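Local coordinates for holo-[acyl-carrier-protein] synthase (Thermotoga maritima, PDB 5XUM) that belongs to the 4'-phosphopantetheinyl transferase superfamily, as an AcpS-type enzyme found in an assembly of three protein chains, at residues K125-L130 with F146-L151; P77-H82 with G86-A91. All coordinates share one frame; numbering follows the deposited sequence. Where two conformers were deposited one is given.

The two interactions follow one another along the chain, with 77-82/86-91 complete before 125-130/146-151 begins, and their centres lie about 17 Å apart. Interaction 2 sits about 2 Å from the centre of the chain and is fully buried; interaction 1 lies about 19 Å from it and is partly buried. They meet where helix 145-154 starts: the ring of Phe146 packs on the end of strand 76-81, with CE2 of Phe146 3.5 Å from C of His82. Asp84, in the short connection between the segments of interaction 2, adds polar bonds here, its carboxylate accepting from Phe146 N and Thr147 OG1. No other protein chain of the assembly touches either interaction.

Interaction 1 (K125-L130 with F146-L151); sequences KRFEVL and FTLKKL
Phe127, at the turn from helix 120-126 into strand 128-132, faces Leu148 on helix 145-154 with the two CA atoms 11.0 Å apart, so the backbones stay well separated and side chains alone close the distance. CG of Phe127 stands anti to the carbonyl carbon (chi1 -52°), which sends the ring toward the helix and makes CZ the leading atom. CZ meets CD1 of Leu148 at 3.6 Å, while CE1 of the same ring is 4.1 Å from that methyl; the approach is oblique to the ring. Leu151, one turn further along the helix, comes in from another direction: its CD2 lies near the ring plane, at the edge, 4.2 Å from CZ of Phe127. The far end of the phenyl group is thus touched by two leucine methyls spaced i and i+3 on one helix. One ring face is partly covered by its neighbour in sequence, Arg126, whose CB rides 3.9 Å above the plane, offset toward the rim. The surrounding β-α-β-β-α-β topology, with an antiparallel sheet in the order 128-132, 137-140, 114-117, 158-162, is that of a ferredoxin-like fold, and the contact joins the exit of its first helix to the second. Phe127 also rests on Ile139 of strand 137-140 and on Leu143 of the following loop, and Leu148, buried, reaches Leu159 and Tyr162 of strand 158-162. CG of Leu148 is anti to its backbone nitrogen (chi1 -180°), an extension that carries CD1 out from the helix to the ring.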
loop_
_atom_site.group_PDB
_atom_site.type_symbol
_atom_site.label_atom_id
_atom_site.label_comp_id
_atom_site.label_asym_id
_atom_site.label_seq_id
_atom_site.Cartn_x
_atom_site.Cartn_y
_atom_site.Cartn_z
ATOM N N LYS A 125 15.856 11.021 -28.610
ATOM C CA LYS A 125 16.638 9.913 -29.156
ATOM C C LYS A 125 16.733 8.763 -28.158
ATOM O O LYS A 125 16.775 7.594 -28.547
ATOM C CB LYS A 125 18.058 10.369 -29.506
ATOM C CG LYS A 125 18.175 11.295 -30.704
ATOM C CD LYS A 125 19.598 11.819 -30.813
ATOM C CE LYS A 125 19.674 13.052 -31.697
ATOM N NZ LYS A 125 21.063 13.583 -31.771
ATOM N N ARG A 126 16.764 9.110 -26.874
ATOM C CA ARG A 126 17.038 8.147 -25.812
ATOM C C ARG A 126 15.797 7.747 -25.014
ATOM O O ARG A 126 15.664 6.590 -24.613
ATOM C CB ARG A 126 18.123 8.694 -24.879
ATOM C CG ARG A 126 19.487 8.824 -25.541
ATOM C CD ARG A 126 20.373 9.832 -24.828
ATOM N NE ARG A 126 21.703 9.917 -25.436
ATOM C CZ ARG A 126 22.003 10.640 -26.514
ATOM N NH1 ARG A 126 23.246 10.645 -26.978
ATOM N NH2 ARG A 126 21.072 11.360 -27.131
ATOM N N PHE A 127 14.893 8.699 -24.797
ATOM C CA PHE A 127 13.732 8.478 -23.933
ATOM C C PHE A 127 12.405 8.806 -24.598
ATOM O O PHE A 127 12.342 9.586 -25.549
ATOM C CB PHE A 127 13.851 9.306 -22.649
ATOM C CG PHE A 127 15.153 9.131 -21.931
ATOM C CD1 PHE A 127 15.450 7.938 -21.280
ATOM C CD2 PHE A 127 16.083 10.164 -21.898
ATOM C CE1 PHE A 127 16.656 7.777 -20.616
ATOM C CE2 PHE A 127 17.288 10.011 -21.233
ATOM C CZ PHE A 127 17.575 8.815 -20.593
ATOM N N GLU A 128 11.349 8.193 -24.072
ATOM C CA GLU A 128 9.980 8.561 -24.389
ATOM C C GLU A 128 9.664 9.856 -23.642
ATOM O O GLU A 128 9.564 9.866 -22.414
ATOM C CB GLU A 128 9.032 7.435 -23.959
ATOM C CG GLU A 128 7.563 7.660 -24.289
ATOM C CD GLU A 128 6.658 6.565 -23.745
ATOM O OE1 GLU A 128 5.444 6.605 -24.036
ATOM O OE2 GLU A 128 7.148 5.663 -23.030
ATOM N N VAL A 129 9.539 10.949 -24.392
ATOM C CA VAL A 129 9.248 12.269 -23.825
ATOM C C VAL A 129 7.737 12.495 -23.801
ATOM O O VAL A 129 7.059 12.305 -24.811
ATOM C CB VAL A 129 9.969 13.395 -24.607
ATOM C CG1 VAL A 129 9.549 14.771 -24.109
ATOM C CG2 VAL A 129 11.479 13.237 -24.500
ATOM N N LEU A 130 7.220 12.901 -22.643
ATOM C CA LEU A 130 5.773 12.984 -22.423
ATOM C C LEU A 130 5.217 14.408 -22.434
ATOM O O LEU A 130 4.307 14.712 -23.207
ATOM C CB LEU A 130 5.386 12.271 -21.120
ATOM C CG LEU A 130 5.601 10.755 -21.044
ATOM C CD1 LEU A 130 5.600 10.289 -19.594
ATOM C CD2 LEU A 130 4.558 9.999 -21.859
ATOM N N PHE A 146 20.756 7.252 -10.045
ATOM C CA PHE A 146 22.181 7.572 -10.179
ATOM C C PHE A 146 22.731 7.218 -11.558
ATOM O O PHE A 146 23.597 7.922 -12.079
ATOM C CB PHE A 146 23.008 6.912 -9.076
ATOM C CG PHE A 146 22.863 7.578 -7.738
ATOM C CD1 PHE A 146 23.659 8.667 -7.401
ATOM C CD2 PHE A 146 21.925 7.122 -6.817
ATOM C CE1 PHE A 146 23.526 9.287 -6.168
ATOM C CE2 PHE A 146 21.786 7.740 -5.586
ATOM C CZ PHE A 146 22.589 8.821 -5.259
ATOM N N THR A 147 22.222 6.133 -12.138
ATOM C CA THR A 147 22.552 5.756 -13.511
ATOM C C THR A 147 22.073 6.844 -14.472
ATOM O O THR A 147 22.822 7.274 -15.355
ATOM C CB THR A 147 21.932 4.392 -13.890
ATOM O OG1 THR A 147 22.352 3.400 -12.947
ATOM C CG2 THR A 147 22.361 3.959 -15.293
ATOM N N LEU A 148 20.835 7.295 -14.283
ATOM C CA LEU A 148 20.264 8.373 -15.088
ATOM C C LEU A 148 21.026 9.686 -14.897
ATOM O O LEU A 148 21.328 10.376 -15.872
ATOM C CB LEU A 148 18.773 8.558 -14.772
ATOM C CG LEU A 148 17.997 9.648 -15.522
ATOM C CD1 LEU A 148 17.920 9.363 -17.017
ATOM C CD2 LEU A 148 16.602 9.821 -14.937
ATOM N N LYS A 149 21.338 10.011 -13.643
ATOM C CA LYS A 149 22.051 11.242 -13.286
ATOM C C LYS A 149 23.428 11.329 -13.952
ATOM O O LYS A 149 23.813 12.386 -14.459
ATOM C CB LYS A 149 22.186 11.342 -11.762
ATOM C CG LYS A 149 22.642 12.693 -11.237
ATOM C CD LYS A 149 22.766 12.663 -9.721
ATOM C CE LYS A 149 23.509 13.880 -9.191
ATOM N NZ LYS A 149 22.727 15.139 -9.335
ATOM N N LYS A 150 24.152 10.211 -13.952
ATOM C CA LYS A 150 25.487 10.123 -14.541
ATOM C C LYS A 150 25.440 10.236 -16.068
ATOM O O LYS A 150 26.341 10.817 -16.681
ATOM C CB LYS A 150 26.153 8.809 -14.119
ATOM C CG LYS A 150 27.644 8.721 -14.410
ATOM C CD LYS A 150 28.159 7.309 -14.181
ATOM C CE LYS A 150 29.622 7.180 -14.569
ATOM N NZ LYS A 150 30.090 5.768 -14.491
ATOM N N LEU A 151 24.390 9.681 -16.668
ATOM C CA LEU A 151 24.195 9.732 -18.116
ATOM C C LEU A 151 23.896 11.155 -18.591
ATOM O O LEU A 151 24.402 11.585 -19.627
ATOM C CB LEU A 151 23.075 8.769 -18.538
ATOM C CG LEU A 151 22.736 8.571 -20.023
ATOM C CD1 LEU A 151 22.284 7.144 -20.276
ATOM C CD2 LEU A 151 21.680 9.558 -20.508
#

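Interaction 2 (P77-H82 with G86-A91); sequences PVLCVH and GFFNYA
Leu79 is the residue of strand 76-81 that meets the second segment, first through its backbone and then through its side chain. Its N donates to a water at 3.0 Å, and that water in turn donates to O of Ala91 at 2.9 Å, so one water bridges the two backbones where their CA atoms, 6.6 Å apart, come nearest. From the same residue the side chain points across the gap, CG anti to N (chi1 180°), and CD2 does the touching: it packs 3.5 Å from CB of Ala91, and it abuts the edge of the Phe88 ring, 4.0 Å from CE2. The Leu79 and Phe88 side chains cross at about a right angle. Phe88 holds its CG between N and the carbonyl carbon (chi1 59°), which turns the ring inward from its loop. Here strand 76-81 of the mixed sheet comes beside the start of strand 90-97, an outermost strand of the antiparallel sheet within this chain; that start carries a classic beta bulge, Asn89 and Tyr90 opposite Glu108. Phe52 of helix 38-56 touches both Leu79 and Phe88. Two residues after Leu79, Val81 also points toward the second segment but packs on Ile165, a residue that Ala91 contacts as well.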
loop_
_atom_site.group_PDB
_atom_site.type_symbol
_atom_site.label_atom_id
_atom_site.label_comp_id
_atom_site.label_asym_id
_atom_site.label_seq_id
_atom_site.Cartn_x
_atom_site.Cartn_y
_atom_site.Cartn_z
ATOM N N PRO A 77 8.295 12.031 6.997
ATOM C CA PRO A 77 9.580 11.495 6.545
ATOM C C PRO A 77 9.642 11.419 5.022
ATOM O O PRO A 77 8.627 11.144 4.377
ATOM C CB PRO A 77 9.606 10.082 7.139
ATOM C CG PRO A 77 8.651 10.121 8.278
ATOM C CD PRO A 77 7.573 11.073 7.856
ATOM N N VAL A 78 10.819 11.692 4.461
ATOM C CA VAL A 78 11.035 11.609 3.012
ATOM C C VAL A 78 12.286 10.781 2.719
ATOM O O VAL A 78 13.332 10.980 3.343
ATOM C CB VAL A 78 11.159 13.010 2.357
ATOM C CG1 VAL A 78 11.266 12.895 0.841
ATOM C CG2 VAL A 78 9.973 13.892 2.724
ATOM N N LEU A 79 12.169 9.854 1.769
ATOM C CA LEU A 79 13.279 8.982 1.391
ATOM C C LEU A 79 14.361 9.735 0.618
ATOM O O LEU A 79 14.066 10.467 -0.331
ATOM C CB LEU A 79 12.778 7.786 0.565
ATOM C CG LEU A 79 13.842 6.784 0.091
ATOM C CD1 LEU A 79 14.201 5.825 1.212
ATOM C CD2 LEU A 79 13.392 6.009 -1.139
ATOM N N CYS A 80 15.606 9.547 1.047
ATOM C CA CYS A 80 16.776 10.037 0.330
ATOM C C CYS A 80 17.736 8.875 0.096
ATOM O O CYS A 80 18.217 8.252 1.046
ATOM C CB CYS A 80 17.471 11.166 1.100
ATOM S SG CYS A 80 18.955 11.820 0.289
ATOM N N VAL A 81 17.996 8.578 -1.174
ATOM C CA VAL A 81 18.884 7.477 -1.542
ATOM C C VAL A 81 20.279 7.988 -1.916
ATOM O O VAL A 81 20.422 9.051 -2.524
ATOM C CB VAL A 81 18.287 6.595 -2.672
ATOM C CG1 VAL A 81 16.999 5.925 -2.207
ATOM C CG2 VAL A 81 18.039 7.404 -3.941
ATOM N N HIS A 82 21.301 7.232 -1.524
ATOM C CA HIS A 82 22.690 7.545 -1.866
ATOM C C HIS A 82 23.271 6.460 -2.724
ATOM O O HIS A 82 24.473 6.432 -2.993
ATOM C CB HIS A 82 23.523 7.742 -0.604
ATOM C CG HIS A 82 23.109 8.938 0.217
ATOM N ND1 HIS A 82 23.579 10.174 -0.019
ATOM C CD2 HIS A 82 22.234 9.049 1.295
ATOM C CE1 HIS A 82 23.038 11.037 0.863
ATOM N NE2 HIS A 82 22.214 10.346 1.666
ATOM N N GLY A 86 16.854 0.339 -7.099
ATOM C CA GLY A 86 15.868 -0.136 -8.074
ATOM C C GLY A 86 15.375 0.993 -8.955
ATOM O O GLY A 86 15.919 2.102 -8.915
ATOM N N PHE A 87 14.343 0.725 -9.752
ATOM C CA PHE A 87 13.790 1.750 -10.643
ATOM C C PHE A 87 12.447 2.326 -10.179
ATOM O O PHE A 87 11.765 3.017 -10.941
ATOM C CB PHE A 87 13.736 1.268 -12.105
ATOM C CG PHE A 87 12.760 0.149 -12.354
ATOM C CD1 PHE A 87 11.517 0.409 -12.924
ATOM C CD2 PHE A 87 13.091 -1.167 -12.043
ATOM C CE1 PHE A 87 10.616 -0.618 -13.163
ATOM C CE2 PHE A 87 12.194 -2.200 -12.279
ATOM C CZ PHE A 87 10.955 -1.926 -12.841
ATOM N N PHE A 88 12.073 2.048 -8.931
ATOM C CA PHE A 88 10.912 2.703 -8.334
ATOM C C PHE A 88 11.179 4.206 -8.305
ATOM O O PHE A 88 12.305 4.633 -8.045
ATOM C CB PHE A 88 10.622 2.162 -6.921
ATOM C CG PHE A 88 11.764 2.324 -5.951
ATOM C CD1 PHE A 88 12.727 1.329 -5.815
ATOM C CD2 PHE A 88 11.875 3.471 -5.168
ATOM C CE1 PHE A 88 13.784 1.479 -4.928
ATOM C CE2 PHE A 88 12.932 3.629 -4.281
ATOM C CZ PHE A 88 13.886 2.630 -4.159
ATOM N N ASN A 89 10.166 5.009 -8.609
ATOM C CA ASN A 89 10.333 6.460 -8.539
ATOM C C ASN A 89 9.518 7.111 -7.426
ATOM O O ASN A 89 9.628 8.313 -7.185
ATOM C CB ASN A 89 10.107 7.139 -9.901
ATOM C CG ASN A 89 8.751 6.830 -10.512
ATOM O OD1 ASN A 89 8.026 5.941 -10.061
ATOM N ND2 ASN A 89 8.406 7.572 -11.558
ATOM N N TYR A 90 8.717 6.302 -6.738
ATOM C CA TYR A 90 7.959 6.780 -5.591
ATOM C C TYR A 90 8.158 5.889 -4.375
ATOM O O TYR A 90 8.087 4.661 -4.466
ATOM C CB TYR A 90 6.469 6.931 -5.932
ATOM C CG TYR A 90 6.159 8.232 -6.631
ATOM C CD1 TYR A 90 5.669 9.326 -5.920
ATOM C CD2 TYR A 90 6.379 8.380 -8.000
ATOM C CE1 TYR A 90 5.397 10.526 -6.553
ATOM C CE2 TYR A 90 6.109 9.575 -8.642
ATOM C CZ TYR A 90 5.623 10.643 -7.917
ATOM O OH TYR A 90 5.357 11.830 -8.557
ATOM N N ALA A 91 8.444 6.527 -3.245
ATOM C CA ALA A 91 8.486 5.850 -1.961
ATOM C C ALA A 91 7.479 6.532 -1.052
ATOM O O ALA A 91 7.656 7.686 -0.662
ATOM C CB ALA A 91 9.882 5.908 -1.361
HETATM O O HOH W 1 9.738 9.617 0.035
#